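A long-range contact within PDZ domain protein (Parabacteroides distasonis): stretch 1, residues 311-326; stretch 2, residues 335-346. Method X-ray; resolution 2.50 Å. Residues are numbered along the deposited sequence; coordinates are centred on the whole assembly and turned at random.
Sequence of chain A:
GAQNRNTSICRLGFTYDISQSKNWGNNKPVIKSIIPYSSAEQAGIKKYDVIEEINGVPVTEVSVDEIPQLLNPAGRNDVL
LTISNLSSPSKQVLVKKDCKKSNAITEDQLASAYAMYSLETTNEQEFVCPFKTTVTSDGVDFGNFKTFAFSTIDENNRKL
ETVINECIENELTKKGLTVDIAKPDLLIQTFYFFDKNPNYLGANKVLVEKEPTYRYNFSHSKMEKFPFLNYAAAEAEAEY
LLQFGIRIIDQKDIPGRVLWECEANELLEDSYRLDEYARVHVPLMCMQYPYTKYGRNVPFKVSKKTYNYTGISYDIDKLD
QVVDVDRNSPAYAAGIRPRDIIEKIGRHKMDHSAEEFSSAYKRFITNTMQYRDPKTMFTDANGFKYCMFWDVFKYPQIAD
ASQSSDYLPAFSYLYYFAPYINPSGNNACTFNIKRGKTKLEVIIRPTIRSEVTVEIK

Stretch 1 311-326: GISYDIDKLDQVVDVD
Stretch 2 335-346: GIRPRDIIEKIG

Stretch 1 is a hairpin, strand 312-315 pairing with strand 322-325, and stretch 2 docks along its second arm, antiparallel to it in register (Asp 320 by Ile 342, Gln 321 by Ile 341, Asp 324 by Pro 338); strand 341-345 crosses strand 312-315 at 93°, axes 10.0 Å apart at closest approach. Buried Ile 312 (m, t) points its apolar chain toward stretch 2, CG1 4.2 Å from CG2 of Ile 336 (m, m) and CG2 4.3 Å from CD1 of Ile 342 (m, t). Tyr 314 (chi1 m, chi2 89°) leaves sideways, but is long enough for its ring edge to reach Ile 342, CE2 to CD1 3.6 Å. A type I turn, Lys 318 to Gln 321, reverses the chain. Asp 320 O accepts from Ile 342 N (2.8 Å); Gln 321 forms a single beta bridge with Ile 341, CA to CA 4.8 Å. Val 322 N donates to Asp 340 O (3.1 Å); its O accepts from Arg 339 N (2.8 Å), third residue of type II turn 337-340 (phi/psi 75/1). Asp 340 OD2 accepts from Arg 337 N (2.8 Å). Compact, branched Val 322 (t) packs CG2 3.8 Å from Ile 342 CD1, suiting a buried, apolar site. Val 325 (t), also buried and apolar, has CG2 4.0 Å from Ile 336 CG2 and 4.2 Å from Pro 338 CD. The contact buries 669 Å², both sides summed.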

# COMPACT_ATOMS: atom_id res chain seq x y z
N GLY A 311 0.14 39.11 -28.46
CA GLY A 311 -0.71 39.90 -27.58
C GLY A 311 -2.08 40.21 -28.15
O GLY A 311 -2.85 40.91 -27.50
N ILE A 312 -2.38 39.70 -29.36
CA ILE A 312 -3.66 39.94 -30.06
C ILE A 312 -4.72 38.98 -29.53
O ILE A 312 -4.47 37.78 -29.35
CB ILE A 312 -3.52 39.82 -31.62
CG1 ILE A 312 -2.51 40.83 -32.20
CG2 ILE A 312 -4.87 39.94 -32.35
CD1 ILE A 312 -1.82 40.37 -33.54
N SER A 313 -5.92 39.52 -29.29
CA SER A 313 -7.13 38.80 -28.93
C SER A 313 -8.10 38.93 -30.13
O SER A 313 -8.17 39.99 -30.76
CB SER A 313 -7.71 39.34 -27.63
OG SER A 313 -6.87 38.97 -26.56
N TYR A 314 -8.76 37.83 -30.52
CA TYR A 314 -9.62 37.78 -31.71
C TYR A 314 -11.09 37.64 -31.32
O TYR A 314 -11.37 37.13 -30.23
CB TYR A 314 -9.20 36.59 -32.62
CG TYR A 314 -7.73 36.58 -33.02
CD1 TYR A 314 -6.78 35.95 -32.23
CD2 TYR A 314 -7.30 37.21 -34.18
CE1 TYR A 314 -5.43 35.96 -32.58
CE2 TYR A 314 -5.96 37.22 -34.55
CZ TYR A 314 -5.02 36.58 -33.75
OH TYR A 314 -3.69 36.57 -34.11
N ASP A 315 -12.03 38.08 -32.19
CA ASP A 315 -13.48 37.99 -31.94
C ASP A 315 -13.95 36.55 -32.14
O ASP A 315 -13.78 36.01 -33.23
CB ASP A 315 -14.26 38.95 -32.86
CG ASP A 315 -15.66 39.38 -32.41
OD1 ASP A 315 -16.39 38.55 -31.83
OD2 ASP A 315 -16.06 40.53 -32.72
N ILE A 316 -14.53 35.93 -31.10
CA ILE A 316 -15.06 34.54 -31.12
C ILE A 316 -15.98 34.29 -32.35
O ILE A 316 -16.03 33.17 -32.85
CB ILE A 316 -15.76 34.20 -29.76
CG1 ILE A 316 -16.12 32.69 -29.65
CG2 ILE A 316 -16.95 35.14 -29.44
CD1 ILE A 316 -16.61 32.20 -28.24
N ASP A 317 -16.67 35.34 -32.84
CA ASP A 317 -17.58 35.25 -33.98
C ASP A 317 -16.83 35.68 -35.27
O ASP A 317 -16.50 34.80 -36.06
CB ASP A 317 -18.87 36.08 -33.72
CG ASP A 317 -19.45 35.91 -32.32
OD1 ASP A 317 -19.77 34.76 -31.94
OD2 ASP A 317 -19.58 36.93 -31.61
N LYS A 318 -16.51 36.99 -35.44
CA LYS A 318 -15.72 37.47 -36.60
C LYS A 318 -14.21 37.43 -36.24
O LYS A 318 -13.65 38.44 -35.80
CB LYS A 318 -16.17 38.87 -37.05
CG LYS A 318 -15.72 39.20 -38.47
CD LYS A 318 -16.05 40.63 -38.86
CE LYS A 318 -15.44 41.00 -40.19
NZ LYS A 318 -15.47 42.46 -40.44
N LEU A 319 -13.56 36.27 -36.45
CA LEU A 319 -12.16 35.98 -36.10
C LEU A 319 -11.10 36.85 -36.77
O LEU A 319 -10.00 36.95 -36.22
CB LEU A 319 -11.82 34.51 -36.38
CG LEU A 319 -12.43 33.50 -35.42
CD1 LEU A 319 -12.74 32.22 -36.14
CD2 LEU A 319 -11.54 33.27 -34.20
N ASP A 320 -11.39 37.48 -37.93
CA ASP A 320 -10.37 38.33 -38.58
C ASP A 320 -10.30 39.74 -37.95
O ASP A 320 -9.56 40.60 -38.45
CB ASP A 320 -10.58 38.40 -40.11
CG ASP A 320 -11.82 39.12 -40.59
OD1 ASP A 320 -12.91 38.89 -40.02
OD2 ASP A 320 -11.73 39.84 -41.61
N GLN A 321 -11.03 39.96 -36.83
CA GLN A 321 -11.11 41.23 -36.11
C GLN A 321 -10.44 41.21 -34.73
O GLN A 321 -10.82 40.42 -33.85
CB GLN A 321 -12.57 41.65 -35.93
CG GLN A 321 -13.17 42.33 -37.16
CD GLN A 321 -14.38 43.14 -36.81
OE1 GLN A 321 -15.21 42.75 -35.97
NE2 GLN A 321 -14.51 44.29 -37.44
N VAL A 322 -9.48 42.12 -34.55
CA VAL A 322 -8.74 42.32 -33.30
C VAL A 322 -9.70 42.94 -32.27
O VAL A 322 -10.26 44.00 -32.53
CB VAL A 322 -7.49 43.22 -33.52
CG1 VAL A 322 -6.66 43.36 -32.25
CG2 VAL A 322 -6.62 42.71 -34.68
N VAL A 323 -9.91 42.28 -31.13
CA VAL A 323 -10.80 42.82 -30.11
C VAL A 323 -10.00 43.51 -28.98
O VAL A 323 -10.59 44.27 -28.21
CB VAL A 323 -11.80 41.78 -29.54
CG1 VAL A 323 -12.86 41.42 -30.57
CG2 VAL A 323 -11.09 40.54 -29.04
N ASP A 324 -8.68 43.26 -28.91
CA ASP A 324 -7.78 43.83 -27.89
C ASP A 324 -6.31 43.52 -28.23
O ASP A 324 -6.03 42.60 -29.01
CB ASP A 324 -8.14 43.29 -26.49
CG ASP A 324 -7.55 44.01 -25.28
OD1 ASP A 324 -6.91 45.07 -25.47
OD2 ASP A 324 -7.73 43.50 -24.14
N VAL A 325 -5.38 44.31 -27.66
CA VAL A 325 -3.93 44.17 -27.81
C VAL A 325 -3.32 44.42 -26.44
O VAL A 325 -3.44 45.53 -25.93
CB VAL A 325 -3.31 45.11 -28.90
CG1 VAL A 325 -1.82 44.87 -29.04
CG2 VAL A 325 -4.00 44.95 -30.24
N ASP A 326 -2.70 43.40 -25.82
CA ASP A 326 -2.07 43.47 -24.49
C ASP A 326 -1.03 44.61 -24.42
O ASP A 326 -0.27 44.82 -25.36
CB ASP A 326 -1.43 42.13 -24.10
CG ASP A 326 -2.43 40.98 -24.02
OD1 ASP A 326 -3.64 41.23 -24.22
OD2 ASP A 326 -1.99 39.83 -23.79
N GLY A 335 2.49 48.29 -33.25
CA GLY A 335 1.46 49.27 -33.58
C GLY A 335 0.09 48.73 -33.94
O GLY A 335 -0.74 49.48 -34.47
N ILE A 336 -0.18 47.45 -33.66
CA ILE A 336 -1.50 46.86 -33.90
C ILE A 336 -2.44 47.43 -32.84
O ILE A 336 -2.01 47.59 -31.69
CB ILE A 336 -1.44 45.29 -33.88
CG1 ILE A 336 -0.43 44.75 -34.93
CG2 ILE A 336 -2.83 44.64 -34.01
CD1 ILE A 336 -0.76 45.05 -36.40
N ARG A 337 -3.67 47.77 -33.21
CA ARG A 337 -4.59 48.32 -32.23
C ARG A 337 -5.97 47.63 -32.31
O ARG A 337 -6.30 47.11 -33.38
CB ARG A 337 -4.71 49.87 -32.40
CG ARG A 337 -3.43 50.67 -32.05
CD ARG A 337 -2.97 50.59 -30.59
NE ARG A 337 -1.77 51.41 -30.36
CZ ARG A 337 -0.51 50.96 -30.40
NH1 ARG A 337 -0.26 49.67 -30.61
NH2 ARG A 337 0.50 51.80 -30.21
N PRO A 338 -6.81 47.64 -31.22
CA PRO A 338 -8.15 47.02 -31.31
C PRO A 338 -8.99 47.56 -32.47
O PRO A 338 -8.76 48.68 -32.92
CB PRO A 338 -8.80 47.40 -29.98
CG PRO A 338 -7.66 47.57 -29.04
CD PRO A 338 -6.57 48.19 -29.86
N ARG A 339 -9.93 46.73 -32.96
CA ARG A 339 -10.84 46.99 -34.09
C ARG A 339 -10.12 46.90 -35.46
O ARG A 339 -10.77 47.06 -36.50
CB ARG A 339 -11.61 48.34 -33.93
N ASP A 340 -8.80 46.58 -35.48
CA ASP A 340 -8.06 46.36 -36.73
C ASP A 340 -8.59 45.12 -37.44
O ASP A 340 -9.19 44.25 -36.79
CB ASP A 340 -6.54 46.19 -36.48
CG ASP A 340 -5.71 47.45 -36.40
OD1 ASP A 340 -6.17 48.50 -36.92
OD2 ASP A 340 -4.59 47.40 -35.84
N ILE A 341 -8.39 45.02 -38.74
CA ILE A 341 -8.86 43.84 -39.45
C ILE A 341 -7.65 43.18 -40.09
O ILE A 341 -6.97 43.79 -40.92
CB ILE A 341 -10.03 44.14 -40.43
CG1 ILE A 341 -11.33 44.46 -39.63
CG2 ILE A 341 -10.27 42.95 -41.38
CD1 ILE A 341 -12.34 45.42 -40.32
N ILE A 342 -7.36 41.93 -39.66
CA ILE A 342 -6.24 41.16 -40.19
C ILE A 342 -6.67 40.55 -41.53
O ILE A 342 -7.64 39.79 -41.61
CB ILE A 342 -5.70 40.12 -39.16
CG1 ILE A 342 -5.26 40.83 -37.86
CG2 ILE A 342 -4.54 39.30 -39.77
CD1 ILE A 342 -5.03 39.94 -36.67
N GLU A 343 -5.97 40.96 -42.60
CA GLU A 343 -6.18 40.45 -43.95
C GLU A 343 -5.53 39.07 -44.02
O GLU A 343 -6.21 38.08 -44.31
CB GLU A 343 -5.63 41.42 -45.02
CG GLU A 343 -6.34 42.77 -45.05
CD GLU A 343 -5.81 43.74 -46.09
OE1 GLU A 343 -4.79 44.41 -45.81
OE2 GLU A 343 -6.41 43.82 -47.18
N LYS A 344 -4.24 39.00 -43.65
CA LYS A 344 -3.53 37.73 -43.62
C LYS A 344 -2.36 37.70 -42.60
O LYS A 344 -1.84 38.75 -42.21
CB LYS A 344 -3.04 37.32 -45.04
CG LYS A 344 -2.00 38.20 -45.72
CD LYS A 344 -1.78 37.71 -47.15
CE LYS A 344 -0.75 38.49 -47.93
NZ LYS A 344 0.64 38.05 -47.64
N ILE A 345 -2.02 36.48 -42.14
CA ILE A 345 -0.87 36.18 -41.28
C ILE A 345 0.05 35.31 -42.15
O ILE A 345 -0.30 34.18 -42.51
CB ILE A 345 -1.18 35.54 -39.88
CG1 ILE A 345 -2.39 36.22 -39.19
CG2 ILE A 345 0.09 35.55 -38.99
CD1 ILE A 345 -2.96 35.50 -37.99
N GLY A 346 1.17 35.90 -42.55
CA GLY A 346 2.10 35.27 -43.46
C GLY A 346 1.49 35.28 -44.85
O GLY A 346 1.25 36.36 -45.42